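Local coordinates for probable cell division protein WhiA (Thermotoga maritima, PDB 3HYI), which probably binds DNA and takes part in cell division and chromosome segregation, carrying a degenerate homing-endonuclease domain joined to a helix-turn-helix domain, at residues Phe9-Glu12 / Ile13-Glu16; Val101-Pro104 / Phe105-Val108; Met125-Pro128 / Arg129-Tyr132; Phe213-Ala216 / Asn217-Thr221. All coordinates share one frame; numbering follows the deposited sequence.

Interaction 1 of 4, residues Phe9-Glu12 / Ile13-Glu16; sequences FSEE and IKEE
The short N-terminal helix 9-16 is a compact example of i to i+4 pairing, with Phe9 meeting Ile13 one turn on. Its backbone bonds are regular, among them Ile13 N to Phe9 O at 3.1 Å. Ile13 carries CG1 beside its own backbone N (chi1 -70°), which brings CD1 obliquely against the Phe9 ring. The approach is tight, with Ile13 CD1 3.2 Å from Phe9 CE2. Both side chains also lean on helix 189-201, at Lys190. With an alanine in place of Ile13, the Phe9 ring would probably lose its partner one turn on, and Met125 the methyl that packs on it.

The polar side works differently. Glu11 crosses Lys14 at about a right angle, and Glu11 OE1 lies 4.0 Å from the aliphatic Lys14 CD, while the ammonium group extends onward to the carbonyls of Leu120 and Gly123. Glu11 itself accepts from Ser55 OG and Ala57 N at the start of helix 56-68. One water donates to both Glu11 OE2 (2.7 Å) and Glu15 OE2 (2.9 Å), and Glu15 has a salt bridge to Arg7. Water and outside donors thus probably ease the crowding of like charges.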
ATOM      1  N   PHE A   9      -1.874  12.988  -3.938  1.00 25.48           N
ATOM      2  CA  PHE A   9      -2.919  12.025  -4.233  1.00 25.28           C
ATOM      3  C   PHE A   9      -4.165  12.282  -3.388  1.00 25.07           C
ATOM      4  O   PHE A   9      -5.296  12.135  -3.856  1.00 24.93           O
ATOM      5  CB  PHE A   9      -2.388  10.629  -3.940  1.00 25.21           C
ATOM      6  CG  PHE A   9      -3.316   9.540  -4.340  1.00 25.17           C
ATOM      7  CD1 PHE A   9      -3.288   9.038  -5.631  1.00 25.28           C
ATOM      8  CD2 PHE A   9      -4.215   9.011  -3.432  1.00 24.91           C
ATOM      9  CE1 PHE A   9      -4.143   8.028  -6.010  1.00 25.25           C
ATOM     10  CE2 PHE A   9      -5.071   7.999  -3.802  1.00 25.04           C
ATOM     11  CZ  PHE A   9      -5.039   7.507  -5.093  1.00 25.25           C
ATOM     12  N   SER A  10      -3.927  12.655  -2.135  1.00 24.85           N
ATOM     13  CA  SER A  10      -4.982  12.933  -1.169  1.00 24.67           C
ATOM     14  C   SER A  10      -5.865  14.101  -1.594  1.00 24.53           C
ATOM     15  O   SER A  10      -7.089  14.006  -1.539  1.00 24.08           O
ATOM     16  CB  SER A  10      -4.360  13.243   0.195  1.00 24.66           C
ATOM     17  OG  SER A  10      -5.318  13.129   1.230  1.00 24.60           O
ATOM     18  N   GLU A  11      -5.240  15.203  -2.004  1.00 24.58           N
ATOM     19  CA  GLU A  11      -5.983  16.382  -2.459  1.00 24.63           C
ATOM     20  C   GLU A  11      -6.766  16.091  -3.741  1.00 24.46           C
ATOM     21  O   GLU A  11      -7.846  16.639  -3.939  1.00 24.40           O
ATOM     22  CB  GLU A  11      -5.039  17.573  -2.665  1.00 24.75           C
ATOM     23  CG  GLU A  11      -5.726  18.914  -3.015  1.00 24.95           C
ATOM     24  CD  GLU A  11      -6.609  19.478  -1.905  1.00 25.41           C
ATOM     25  OE1 GLU A  11      -6.618  18.931  -0.780  1.00 25.63           O
ATOM     26  OE2 GLU A  11      -7.296  20.489  -2.163  1.00 25.30           O
ATOM     27  N   GLU A  12      -6.223  15.229  -4.600  1.00 24.29           N
ATOM     28  CA  GLU A  12      -6.928  14.796  -5.812  1.00 24.15           C
ATOM     29  C   GLU A  12      -8.227  14.053  -5.490  1.00 23.86           C
ATOM     30  O   GLU A  12      -9.237  14.234  -6.172  1.00 23.70           O
ATOM     31  CB  GLU A  12      -6.027  13.919  -6.684  1.00 24.19           C
ATOM     32  CG  GLU A  12      -4.992  14.697  -7.466  1.00 24.57           C
ATOM     33  CD  GLU A  12      -4.161  13.804  -8.364  1.00 25.10           C
ATOM     34  OE1 GLU A  12      -4.159  14.036  -9.588  1.00 25.69           O
ATOM     35  OE2 GLU A  12      -3.517  12.864  -7.849  1.00 25.44           O
ATOM     36  N   ILE A  13      -8.190  13.215  -4.456  1.00 23.63           N
ATOM     37  CA  ILE A  13      -9.394  12.564  -3.939  1.00 23.52           C
ATOM     38  C   ILE A  13     -10.380  13.603  -3.410  1.00 23.32           C
ATOM     39  O   ILE A  13     -11.569  13.544  -3.710  1.00 23.34           O
ATOM     40  CB  ILE A  13      -9.054  11.563  -2.809  1.00 23.63           C
ATOM     41  CG1 ILE A  13      -8.315  10.351  -3.373  1.00 23.94           C
ATOM     42  CG2 ILE A  13     -10.316  11.098  -2.084  1.00 23.71           C
ATOM     43  CD1 ILE A  13      -7.377   9.732  -2.381  1.00 24.22           C
ATOM     44  N   LYS A  14      -9.880  14.556  -2.631  1.00 23.17           N
ATOM     45  CA  LYS A  14     -10.730  15.588  -2.033  1.00 23.02           C
ATOM     46  C   LYS A  14     -11.378  16.522  -3.065  1.00 23.15           C
ATOM     47  O   LYS A  14     -12.478  17.022  -2.837  1.00 22.91           O
ATOM     48  CB  LYS A  14      -9.946  16.387  -0.987  1.00 22.87           C
ATOM     49  CG  LYS A  14      -9.637  15.566   0.248  1.00 22.27           C
ATOM     50  CD  LYS A  14      -8.904  16.352   1.310  1.00 21.49           C
ATOM     51  CE  LYS A  14      -8.590  15.464   2.503  1.00 20.62           C
ATOM     52  NZ  LYS A  14      -8.136  16.232   3.686  1.00 19.64           N
ATOM     53  N   GLU A  15     -10.704  16.743  -4.193  1.00 23.38           N
ATOM     54  CA  GLU A  15     -11.274  17.528  -5.295  1.00 23.69           C
ATOM     55  C   GLU A  15     -12.528  16.887  -5.898  1.00 23.64           C
ATOM     56  O   GLU A  15     -13.437  17.593  -6.329  1.00 23.50           O
ATOM     57  CB  GLU A  15     -10.234  17.746  -6.397  1.00 23.98           C
ATOM     58  CG  GLU A  15      -9.173  18.779  -6.046  1.00 24.73           C
ATOM     59  CD  GLU A  15      -8.064  18.854  -7.071  1.00 25.98           C
ATOM     60  OE1 GLU A  15      -7.824  17.850  -7.779  1.00 27.17           O
ATOM     61  OE2 GLU A  15      -7.424  19.923  -7.169  1.00 27.53           O
ATOM     62  N   GLU A  16     -12.571  15.555  -5.934  1.00 23.78           N
ATOM     63  CA  GLU A  16     -13.756  14.830  -6.415  1.00 23.89           C
ATOM     64  C   GLU A  16     -14.987  15.056  -5.534  1.00 23.76           C
ATOM     65  O   GLU A  16     -16.117  14.900  -5.993  1.00 23.66           O
ATOM     66  CB  GLU A  16     -13.484  13.321  -6.502  1.00 23.95           C
ATOM     67  CG  GLU A  16     -12.626  12.895  -7.682  1.00 24.46           C
ATOM     68  CD  GLU A  16     -12.749  11.407  -8.001  1.00 25.08           C
ATOM     69  OE1 GLU A  16     -13.878  10.871  -7.973  1.00 25.43           O
ATOM     70  OE2 GLU A  16     -11.716  10.775  -8.295  1.00 25.50           O
TER
HETATM   71  O   HOH W   1      -5.307  15.545   2.521  1.00 40.01           O
HETATM   72  O   HOH W   2      -7.568  21.409  -4.668  1.00 35.38           O
HETATM   73  O   HOH W   3      -9.176  15.628  -8.931  1.00 41.08           O

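Interaction 2 of 4, residues Val101-Pro104 / Phe105-Val108; sequences VIEP and FFDV
Pro104 and Phe105 occupy the middle of a type I beta turn, Glu103 to Phe106, in the loop that leads from strand 88-94 into helix 108-122. The two side chains lie alongside each other and point the same way, a simple case of a proline ring packing on the aromatic residue that follows it.

Phe105 can be traced outward atom by atom. Its CB sits 3.7 Å from Pro104 C, still against the backbone. CG is placed beside the residue's own N and anti to its carbonyl carbon (chi1 -54°), a torsion that swings the ring back over the proline. Further out, CD2 and CE2 both meet Pro104 CG, each at 3.8 Å. The result is a CH-pi contact: Pro104 CG stands 4.1 Å from the centroid of the Phe105 ring and 26° off its normal, hence over the face. Beyond the turn the Phe105 ring packs edge-to-face with Phe114 and touches Leu146, Thr147 and Ser150 of helix 141-155. Pro104 rests on Ser30 and Leu33 of helix 25-39, so the turn joins helices 25-39 and 141-155, with helix 108-122 also in contact.

The closing bond of the turn, Phe106 N to Glu103 O at 3.4 Å, is weak, and Asp107 then takes the N-cap of helix 108-122, its OD2 accepting from Leu110 N. Phe106 CB lies 3.6 Å from Glu103 O.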
ATOM      1  N   VAL A 101     -27.830  20.169  16.330  1.00 27.89           N
ATOM      2  CA  VAL A 101     -29.027  19.375  16.627  1.00 27.88           C
ATOM      3  C   VAL A 101     -28.997  17.973  15.996  1.00 27.82           C
ATOM      4  O   VAL A 101     -29.700  17.072  16.455  1.00 27.93           O
ATOM      5  CB  VAL A 101     -30.315  20.126  16.194  1.00 27.91           C
ATOM      6  CG1 VAL A 101     -31.561  19.315  16.522  1.00 27.74           C
ATOM      7  CG2 VAL A 101     -30.387  21.485  16.873  1.00 27.89           C
ATOM      8  N   ILE A 102     -28.181  17.784  14.960  1.00 27.86           N
ATOM      9  CA  ILE A 102     -28.128  16.501  14.241  1.00 27.79           C
ATOM     10  C   ILE A 102     -27.389  15.406  15.022  1.00 27.54           C
ATOM     11  O   ILE A 102     -26.368  15.662  15.662  1.00 27.45           O
ATOM     12  CB  ILE A 102     -27.498  16.655  12.819  1.00 27.86           C
ATOM     13  CG1 ILE A 102     -28.582  16.602  11.736  1.00 28.06           C
ATOM     14  CG2 ILE A 102     -26.495  15.543  12.524  1.00 28.09           C
ATOM     15  CD1 ILE A 102     -29.501  17.803  11.717  1.00 28.39           C
ATOM     16  N   GLU A 103     -27.936  14.191  14.967  1.00 27.37           N
ATOM     17  CA  GLU A 103     -27.270  12.989  15.474  1.00 27.25           C
ATOM     18  C   GLU A 103     -26.707  12.218  14.274  1.00 26.85           C
ATOM     19  O   GLU A 103     -27.438  11.479  13.612  1.00 26.78           O
ATOM     20  CB  GLU A 103     -28.244  12.126  16.284  1.00 27.39           C
ATOM     21  CG  GLU A 103     -28.275  12.477  17.771  1.00 28.14           C
ATOM     22  CD  GLU A 103     -29.500  11.940  18.492  1.00 29.56           C
ATOM     23  OE1 GLU A 103     -30.631  12.198  18.025  1.00 30.65           O
ATOM     24  OE2 GLU A 103     -29.336  11.273  19.538  1.00 30.31           O
ATOM     25  N   PRO A 104     -25.400  12.385  13.997  1.00 26.41           N
ATOM     26  CA  PRO A 104     -24.822  11.975  12.715  1.00 26.22           C
ATOM     27  C   PRO A 104     -24.682  10.466  12.519  1.00 25.97           C
ATOM     28  O   PRO A 104     -24.563  10.016  11.385  1.00 25.82           O
ATOM     29  CB  PRO A 104     -23.438  12.632  12.737  1.00 26.24           C
ATOM     30  CG  PRO A 104     -23.087  12.695  14.170  1.00 26.38           C
ATOM     31  CD  PRO A 104     -24.376  12.940  14.901  1.00 26.34           C
ATOM     32  N   PHE A 105     -24.699   9.700  13.607  1.00 25.75           N
ATOM     33  CA  PHE A 105     -24.486   8.254  13.539  1.00 25.55           C
ATOM     34  C   PHE A 105     -25.770   7.475  13.325  1.00 25.44           C
ATOM     35  O   PHE A 105     -25.725   6.325  12.912  1.00 25.46           O
ATOM     36  CB  PHE A 105     -23.814   7.752  14.817  1.00 25.60           C
ATOM     37  CG  PHE A 105     -22.543   8.468  15.142  1.00 25.58           C
ATOM     38  CD1 PHE A 105     -21.377   8.176  14.452  1.00 25.59           C
ATOM     39  CD2 PHE A 105     -22.516   9.451  16.119  1.00 25.33           C
ATOM     40  CE1 PHE A 105     -20.201   8.842  14.739  1.00 25.94           C
ATOM     41  CE2 PHE A 105     -21.343  10.122  16.414  1.00 25.86           C
ATOM     42  CZ  PHE A 105     -20.181   9.817  15.722  1.00 25.95           C
ATOM     43  N   PHE A 106     -26.909   8.118  13.563  1.00 25.19           N
ATOM     44  CA  PHE A 106     -28.195   7.425  13.678  1.00 25.06           C
ATOM     45  C   PHE A 106     -28.696   6.736  12.418  1.00 24.94           C
ATOM     46  O   PHE A 106     -29.719   6.060  12.435  1.00 25.01           O
ATOM     47  CB  PHE A 106     -29.268   8.423  14.104  1.00 25.08           C
ATOM     48  CG  PHE A 106     -30.157   7.900  15.159  1.00 25.00           C
ATOM     49  CD1 PHE A 106     -29.749   7.934  16.479  1.00 24.88           C
ATOM     50  CD2 PHE A 106     -31.382   7.338  14.846  1.00 25.06           C
ATOM     51  CE1 PHE A 106     -30.550   7.435  17.475  1.00 24.91           C
ATOM     52  CE2 PHE A 106     -32.193   6.837  15.838  1.00 24.96           C
ATOM     53  CZ  PHE A 106     -31.777   6.886  17.157  1.00 24.96           C
ATOM     54  N   ASP A 107     -27.962   6.900  11.334  1.00 24.81           N
ATOM     55  CA  ASP A 107     -28.523   6.762  10.019  1.00 24.60           C
ATOM     56  C   ASP A 107     -27.340   6.637   9.082  1.00 24.01           C
ATOM     57  O   ASP A 107     -26.354   7.348   9.255  1.00 23.86           O
ATOM     58  CB  ASP A 107     -29.298   8.047   9.736  1.00 24.86           C
ATOM     59  CG  ASP A 107     -30.157   7.955   8.524  1.00 25.18           C
ATOM     60  OD1 ASP A 107     -31.201   7.291   8.615  1.00 26.95           O
ATOM     61  OD2 ASP A 107     -29.803   8.561   7.490  1.00 26.07           O
ATOM     62  N   VAL A 108     -27.414   5.727   8.115  1.00 23.40           N
ATOM     63  CA  VAL A 108     -26.290   5.521   7.196  1.00 23.04           C
ATOM     64  C   VAL A 108     -26.096   6.710   6.250  1.00 22.66           C
ATOM     65  O   VAL A 108     -24.968   7.035   5.883  1.00 22.71           O
ATOM     66  CB  VAL A 108     -26.404   4.197   6.386  1.00 23.03           C
ATOM     67  CG1 VAL A 108     -27.707   4.128   5.613  1.00 22.79           C
ATOM     68  CG2 VAL A 108     -25.214   4.048   5.445  1.00 22.85           C
TER

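Interaction 3 of 4, residues Met125-Pro128 / Arg129-Tyr132; sequences MTNP and RYHY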
ATOM      1  N   MET A 125      -5.210  10.526   2.850  1.00 24.72           N
ATOM      2  CA  MET A 125      -4.974   9.212   2.285  1.00 25.08           C
ATOM      3  C   MET A 125      -3.640   9.176   1.563  1.00 25.16           C
ATOM      4  O   MET A 125      -3.281  10.097   0.827  1.00 25.22           O
ATOM      5  CB  MET A 125      -6.087   8.834   1.313  1.00 25.31           C
ATOM      6  CG  MET A 125      -6.042   7.379   0.894  1.00 26.07           C
ATOM      7  SD  MET A 125      -7.034   7.055  -0.564  1.00 28.22           S
ATOM      8  CE  MET A 125      -6.513   5.389  -0.950  1.00 26.67           C
ATOM      9  N   THR A 126      -2.925   8.083   1.772  1.00 25.24           N
ATOM     10  CA  THR A 126      -1.637   7.874   1.156  1.00 25.31           C
ATOM     11  C   THR A 126      -1.796   7.382  -0.279  1.00 25.25           C
ATOM     12  O   THR A 126      -2.786   6.726  -0.619  1.00 25.15           O
ATOM     13  CB  THR A 126      -0.826   6.842   1.948  1.00 25.32           C
ATOM     14  OG1 THR A 126      -0.244   7.475   3.097  1.00 25.63           O
ATOM     15  CG2 THR A 126       0.273   6.277   1.086  1.00 25.53           C
ATOM     16  N   ASN A 127      -0.816   7.717  -1.112  1.00 25.24           N
ATOM     17  CA  ASN A 127      -0.697   7.135  -2.441  1.00 25.28           C
ATOM     18  C   ASN A 127      -0.514   5.616  -2.305  1.00 25.25           C
ATOM     19  O   ASN A 127       0.499   5.162  -1.770  1.00 25.09           O
ATOM     20  CB  ASN A 127       0.493   7.754  -3.183  1.00 25.25           C
ATOM     21  CG  ASN A 127       0.464   7.483  -4.680  1.00 25.32           C
ATOM     22  OD1 ASN A 127       0.024   6.424  -5.131  1.00 25.26           O
ATOM     23  ND2 ASN A 127       0.947   8.446  -5.460  1.00 24.92           N
ATOM     24  N   PRO A 128      -1.492   4.827  -2.793  1.00 25.32           N
ATOM     25  CA  PRO A 128      -1.508   3.372  -2.607  1.00 25.45           C
ATOM     26  C   PRO A 128      -0.457   2.632  -3.425  1.00 25.55           C
ATOM     27  O   PRO A 128      -0.314   1.411  -3.299  1.00 25.60           O
ATOM     28  CB  PRO A 128      -2.909   2.981  -3.065  1.00 25.53           C
ATOM     29  CG  PRO A 128      -3.248   3.992  -4.076  1.00 25.51           C
ATOM     30  CD  PRO A 128      -2.649   5.274  -3.588  1.00 25.37           C
ATOM     31  N   ARG A 129       0.272   3.368  -4.255  1.00 25.64           N
ATOM     32  CA  ARG A 129       1.460   2.840  -4.892  1.00 25.75           C
ATOM     33  C   ARG A 129       2.559   2.634  -3.854  1.00 25.64           C
ATOM     34  O   ARG A 129       3.508   1.886  -4.090  1.00 25.59           O
ATOM     35  CB  ARG A 129       1.953   3.801  -5.966  1.00 25.86           C
ATOM     36  CG  ARG A 129       2.555   3.101  -7.150  1.00 26.37           C
ATOM     37  CD  ARG A 129       3.265   4.089  -8.039  1.00 27.20           C
ATOM     38  NE  ARG A 129       2.328   5.057  -8.605  1.00 27.96           N
ATOM     39  CZ  ARG A 129       1.514   4.815  -9.632  1.00 28.52           C
ATOM     40  NH1 ARG A 129       1.507   3.625 -10.231  1.00 28.53           N
ATOM     41  NH2 ARG A 129       0.699   5.771 -10.065  1.00 28.71           N
ATOM     42  N   TYR A 130       2.421   3.311  -2.714  1.00 25.52           N
ATOM     43  CA  TYR A 130       3.420   3.275  -1.651  1.00 25.48           C
ATOM     44  C   TYR A 130       2.902   2.768  -0.317  1.00 25.24           C
ATOM     45  O   TYR A 130       3.645   2.126   0.425  1.00 25.10           O
ATOM     46  CB  TYR A 130       4.010   4.670  -1.473  1.00 25.62           C
ATOM     47  CG  TYR A 130       4.655   5.179  -2.737  1.00 26.10           C
ATOM     48  CD1 TYR A 130       5.461   4.344  -3.510  1.00 26.44           C
ATOM     49  CD2 TYR A 130       4.459   6.487  -3.167  1.00 26.53           C
ATOM     50  CE1 TYR A 130       6.051   4.794  -4.673  1.00 26.70           C
ATOM     51  CE2 TYR A 130       5.051   6.950  -4.332  1.00 26.53           C
ATOM     52  CZ  TYR A 130       5.846   6.098  -5.081  1.00 26.78           C
ATOM     53  OH  TYR A 130       6.439   6.549  -6.239  1.00 26.58           O
ATOM     54  N   HIS A 131       1.642   3.064  -0.006  1.00 25.04           N
ATOM     55  CA  HIS A 131       1.060   2.660   1.267  1.00 24.85           C
ATOM     56  C   HIS A 131      -0.420   2.414   1.153  1.00 24.76           C
ATOM     57  O   HIS A 131      -1.102   3.041   0.353  1.00 24.66           O
ATOM     58  CB  HIS A 131       1.230   3.751   2.319  1.00 24.83           C
ATOM     59  CG  HIS A 131       2.631   4.225   2.481  1.00 24.58           C
ATOM     60  ND1 HIS A 131       3.109   5.378   1.900  1.00 24.54           N
ATOM     61  CD2 HIS A 131       3.666   3.689   3.161  1.00 24.63           C
ATOM     62  CE1 HIS A 131       4.382   5.532   2.219  1.00 24.73           C
ATOM     63  NE2 HIS A 131       4.745   4.518   2.983  1.00 24.88           N
ATOM     64  N   TYR A 132      -0.913   1.518   1.996  1.00 24.72           N
ATOM     65  CA  TYR A 132      -2.336   1.414   2.244  1.00 24.72           C
ATOM     66  C   TYR A 132      -2.626   2.131   3.555  1.00 24.78           C
ATOM     67  O   TYR A 132      -2.391   1.588   4.638  1.00 24.59           O
ATOM     68  CB  TYR A 132      -2.778  -0.048   2.315  1.00 24.66           C
ATOM     69  CG  TYR A 132      -2.700  -0.811   1.006  1.00 24.63           C
ATOM     70  CD1 TYR A 132      -2.777  -0.157  -0.224  1.00 24.48           C
ATOM     71  CD2 TYR A 132      -2.583  -2.199   1.000  1.00 24.81           C
ATOM     72  CE1 TYR A 132      -2.716  -0.856  -1.414  1.00 24.69           C
ATOM     73  CE2 TYR A 132      -2.524  -2.910  -0.192  1.00 24.86           C
ATOM     74  CZ  TYR A 132      -2.593  -2.229  -1.396  1.00 24.86           C
ATOM     75  OH  TYR A 132      -2.537  -2.907  -2.590  1.00 24.82           O
TER
HETATM   76  O   HOH W   4      -3.727   4.222   0.552  1.00 36.27           O
HETATM   77  O   HOH W   5      -0.375  -1.216  -4.281  1.00 60.94           O
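Asn127 organises this loop by offering two oxygens to the residues that follow it. Its backbone O accepts from Tyr130 N at 2.8 Å and from His131 N at 3.0 Å. The two donors come in differently: Tyr130 N stands above the carbonyl plane, 39° out of it, whereas His131 N is only modestly tilted. The side chain adds a third bond, Arg129 N to Asn127 OD1 at 3.2 Å, which makes an Asx turn with Pro128 in its second position. That bond depends on the first torsion of Asn127, which sends CG away from the residue's own N and beside its carbonyl carbon (chi1 -165°). Asn127 and Arg129 then run alongside each other, with OD1 of Asn127 3.4 Å from CB of Arg129 and the amide and guanidinium planes 61° apart.

The next shell steadies the turn. Pro128 CA makes a nearly straight CA-H...O contact with His131 O at 3.0 Å, and that same oxygen accepts from a water which also donates to Thr126 O. A second water donates to Pro128 O at 2.8 Å and is bonded to Tyr132 OH, while CE1 of the Tyr132 ring comes within 4.2 Å of Pro128 CB.

Farther out, Thr126 pairs through its backbone with His133, so the loop is the connection of a beta hairpin between strands 123-125 and 134-138. Asn127 and Pro128 pack on Phe9 of helix 9-16. Arg129 rests on Ile197 of helix 189-201, and Tyr132 touches Val198 of that helix and Ile175 of helix 175-184.

Interaction 4 of 4, residues Phe213-Ala216 / Asn217-Thr221; sequences FIEA and NAIRT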
ATOM      1  N   PHE A 213       8.044 -25.199 -13.157  1.00 23.78           N
ATOM      2  CA  PHE A 213       9.256 -24.392 -13.049  1.00 23.85           C
ATOM      3  C   PHE A 213      10.311 -25.080 -12.191  1.00 24.03           C
ATOM      4  O   PHE A 213      11.492 -25.095 -12.541  1.00 24.00           O
ATOM      5  CB  PHE A 213       8.940 -23.011 -12.460  1.00 23.79           C
ATOM      6  CG  PHE A 213      10.158 -22.154 -12.265  1.00 23.61           C
ATOM      7  CD1 PHE A 213      10.655 -21.387 -13.311  1.00 23.44           C
ATOM      8  CD2 PHE A 213      10.821 -22.133 -11.045  1.00 23.37           C
ATOM      9  CE1 PHE A 213      11.786 -20.604 -13.142  1.00 23.44           C
ATOM     10  CE2 PHE A 213      11.957 -21.355 -10.869  1.00 23.42           C
ATOM     11  CZ  PHE A 213      12.441 -20.590 -11.918  1.00 23.52           C
ATOM     12  N   ILE A 214       9.877 -25.635 -11.064  1.00 24.24           N
ATOM     13  CA  ILE A 214      10.775 -26.319 -10.142  1.00 24.38           C
ATOM     14  C   ILE A 214      11.359 -27.575 -10.793  1.00 24.60           C
ATOM     15  O   ILE A 214      12.553 -27.847 -10.659  1.00 24.63           O
ATOM     16  CB  ILE A 214      10.053 -26.671  -8.817  1.00 24.48           C
ATOM     17  CG1 ILE A 214       9.722 -25.392  -8.039  1.00 24.32           C
ATOM     18  CG2 ILE A 214      10.911 -27.588  -7.952  1.00 24.32           C
ATOM     19  CD1 ILE A 214       8.739 -25.603  -6.908  1.00 24.54           C
ATOM     20  N   GLU A 215      10.523 -28.325 -11.512  1.00 24.88           N
ATOM     21  CA  GLU A 215      10.988 -29.512 -12.232  1.00 25.10           C
ATOM     22  C   GLU A 215      12.020 -29.141 -13.293  1.00 25.23           C
ATOM     23  O   GLU A 215      13.059 -29.788 -13.398  1.00 25.14           O
ATOM     24  CB  GLU A 215       9.824 -30.262 -12.890  1.00 25.14           C
ATOM     25  CG  GLU A 215      10.248 -31.570 -13.569  1.00 25.36           C
ATOM     26  CD  GLU A 215       9.124 -32.237 -14.335  1.00 25.98           C
ATOM     27  OE1 GLU A 215       8.849 -33.427 -14.072  1.00 26.41           O
ATOM     28  OE2 GLU A 215       8.519 -31.576 -15.205  1.00 26.37           O
ATOM     29  N   ALA A 216      11.724 -28.102 -14.073  1.00 25.41           N
ATOM     30  CA  ALA A 216      12.620 -27.651 -15.144  1.00 25.61           C
ATOM     31  C   ALA A 216      14.018 -27.331 -14.617  1.00 25.78           C
ATOM     32  O   ALA A 216      15.015 -27.738 -15.210  1.00 25.83           O
ATOM     33  CB  ALA A 216      12.032 -26.441 -15.865  1.00 25.42           C
ATOM     34  N   ASN A 217      14.083 -26.615 -13.498  1.00 26.17           N
ATOM     35  CA  ASN A 217      15.363 -26.289 -12.868  1.00 26.53           C
ATOM     36  C   ASN A 217      16.094 -27.534 -12.349  1.00 26.58           C
ATOM     37  O   ASN A 217      17.317 -27.625 -12.458  1.00 26.46           O
ATOM     38  CB  ASN A 217      15.170 -25.276 -11.732  1.00 26.72           C
ATOM     39  CG  ASN A 217      14.734 -23.906 -12.232  1.00 27.80           C
ATOM     40  OD1 ASN A 217      13.933 -23.791 -13.166  1.00 29.54           O
ATOM     41  ND2 ASN A 217      15.258 -22.857 -11.607  1.00 29.07           N
ATOM     42  N   ALA A 218      15.341 -28.485 -11.796  1.00 26.63           N
ATOM     43  CA  ALA A 218      15.913 -29.740 -11.298  1.00 26.80           C
ATOM     44  C   ALA A 218      16.414 -30.628 -12.439  1.00 26.89           C
ATOM     45  O   ALA A 218      17.426 -31.313 -12.294  1.00 26.92           O
ATOM     46  CB  ALA A 218      14.894 -30.495 -10.445  1.00 26.70           C
ATOM     47  N   ILE A 219      15.699 -30.615 -13.563  1.00 27.13           N
ATOM     48  CA  ILE A 219      16.107 -31.356 -14.759  1.00 27.26           C
ATOM     49  C   ILE A 219      17.381 -30.757 -15.368  1.00 27.32           C
ATOM     50  O   ILE A 219      18.280 -31.496 -15.768  1.00 27.42           O
ATOM     51  CB  ILE A 219      14.977 -31.395 -15.825  1.00 27.27           C
ATOM     52  CG1 ILE A 219      13.779 -32.206 -15.321  1.00 27.53           C
ATOM     53  CG2 ILE A 219      15.476 -32.000 -17.132  1.00 27.28           C
ATOM     54  CD1 ILE A 219      14.082 -33.668 -15.052  1.00 28.13           C
ATOM     55  N   ARG A 220      17.451 -29.429 -15.441  1.00 27.35           N
ATOM     56  CA  ARG A 220      18.666 -28.736 -15.893  1.00 27.44           C
ATOM     57  C   ARG A 220      19.878 -29.123 -15.049  1.00 27.20           C
ATOM     58  O   ARG A 220      20.919 -29.505 -15.585  1.00 27.20           O
ATOM     59  CB  ARG A 220      18.489 -27.210 -15.854  1.00 27.53           C
ATOM     60  CG  ARG A 220      18.253 -26.573 -17.210  1.00 28.32           C
ATOM     61  CD  ARG A 220      18.273 -25.054 -17.123  1.00 29.14           C
ATOM     62  NE  ARG A 220      17.128 -24.537 -16.373  1.00 30.22           N
ATOM     63  CZ  ARG A 220      15.887 -24.428 -16.850  1.00 30.68           C
ATOM     64  NH1 ARG A 220      15.592 -24.796 -18.095  1.00 31.00           N
ATOM     65  NH2 ARG A 220      14.929 -23.944 -16.071  1.00 30.76           N
ATOM     66  N   THR A 221      19.726 -29.012 -13.732  1.00 26.93           N
ATOM     67  CA  THR A 221      20.789 -29.318 -12.772  1.00 26.74           C
ATOM     68  C   THR A 221      21.249 -30.779 -12.858  1.00 26.70           C
ATOM     69  O   THR A 221      22.447 -31.059 -12.811  1.00 26.68           O
ATOM     70  CB  THR A 221      20.326 -29.008 -11.326  1.00 26.70           C
ATOM     71  OG1 THR A 221      20.060 -27.605 -11.198  1.00 26.43           O
ATOM     72  CG2 THR A 221      21.382 -29.412 -10.305  1.00 26.72           C
TER
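The Asn217 amide lies over one face of the Phe213 ring, with the ring and amide planes turned 52° from each other. OD1 stands above the ring centre, and Asn217 ND2 approaches Phe213 CZ at 3.6 Å. Phe213 directs its CG away from its own backbone N (chi1 177°), which sends the ring along the helix toward the amide. As modelled, Asn217 OD1 is 2.8 Å from Phe213 O, an unfavourable meeting of two acceptors, so which end of the amide is oxygen remains doubtful; the weak bond from Arg220 NH2 to OD1 carries the same doubt. A valine in place of Asn217 would probably leave the face of the Phe213 ring without its amide neighbour, and the ring freer to turn.

Arg220 bends at chi3 and lays one face of its guanidinium over Ala216 O. Around the helix, Glu215 and Ile219 run alongside, with CG of Glu215 4.0 Å from CG1 of Ile219. The backbone oxygen of Asn217 is gripped twice, by Thr221 N and by Thr221 OG1 (3.0 Å), from opposite faces of its plane. Contacts and N-H...O bonds from i to i+4 are the regular repeat of an alpha helix, here an exposed part of the long helix 207-238 in the region of the C-terminal helix-turn-helix family.

In the fold
Interactions 1 and 3 form one joined unit, their centres 13 Å apart. Ser10 OG and Met125 N, 3.1 Å apart, make a probable hydrogen bond; Ile13 CD1 packs on Met125 SD at 3.3 Å, and Phe9 CZ on Pro128 CD at 3.6 Å. The N-terminal helix is thereby fastened to the hairpin of residues 123-138. A glycerol, probably from the crystallisation liquor, lies about 4 Å from the Glu11 side chain. Interaction 2 is separate, its nearest atoms about 17 Å from those of interaction 1. Interaction 4 is remote: its centre is 63 Å from that of interaction 2, on the other side of the chain's centre, reflecting the extended, two-part molecule.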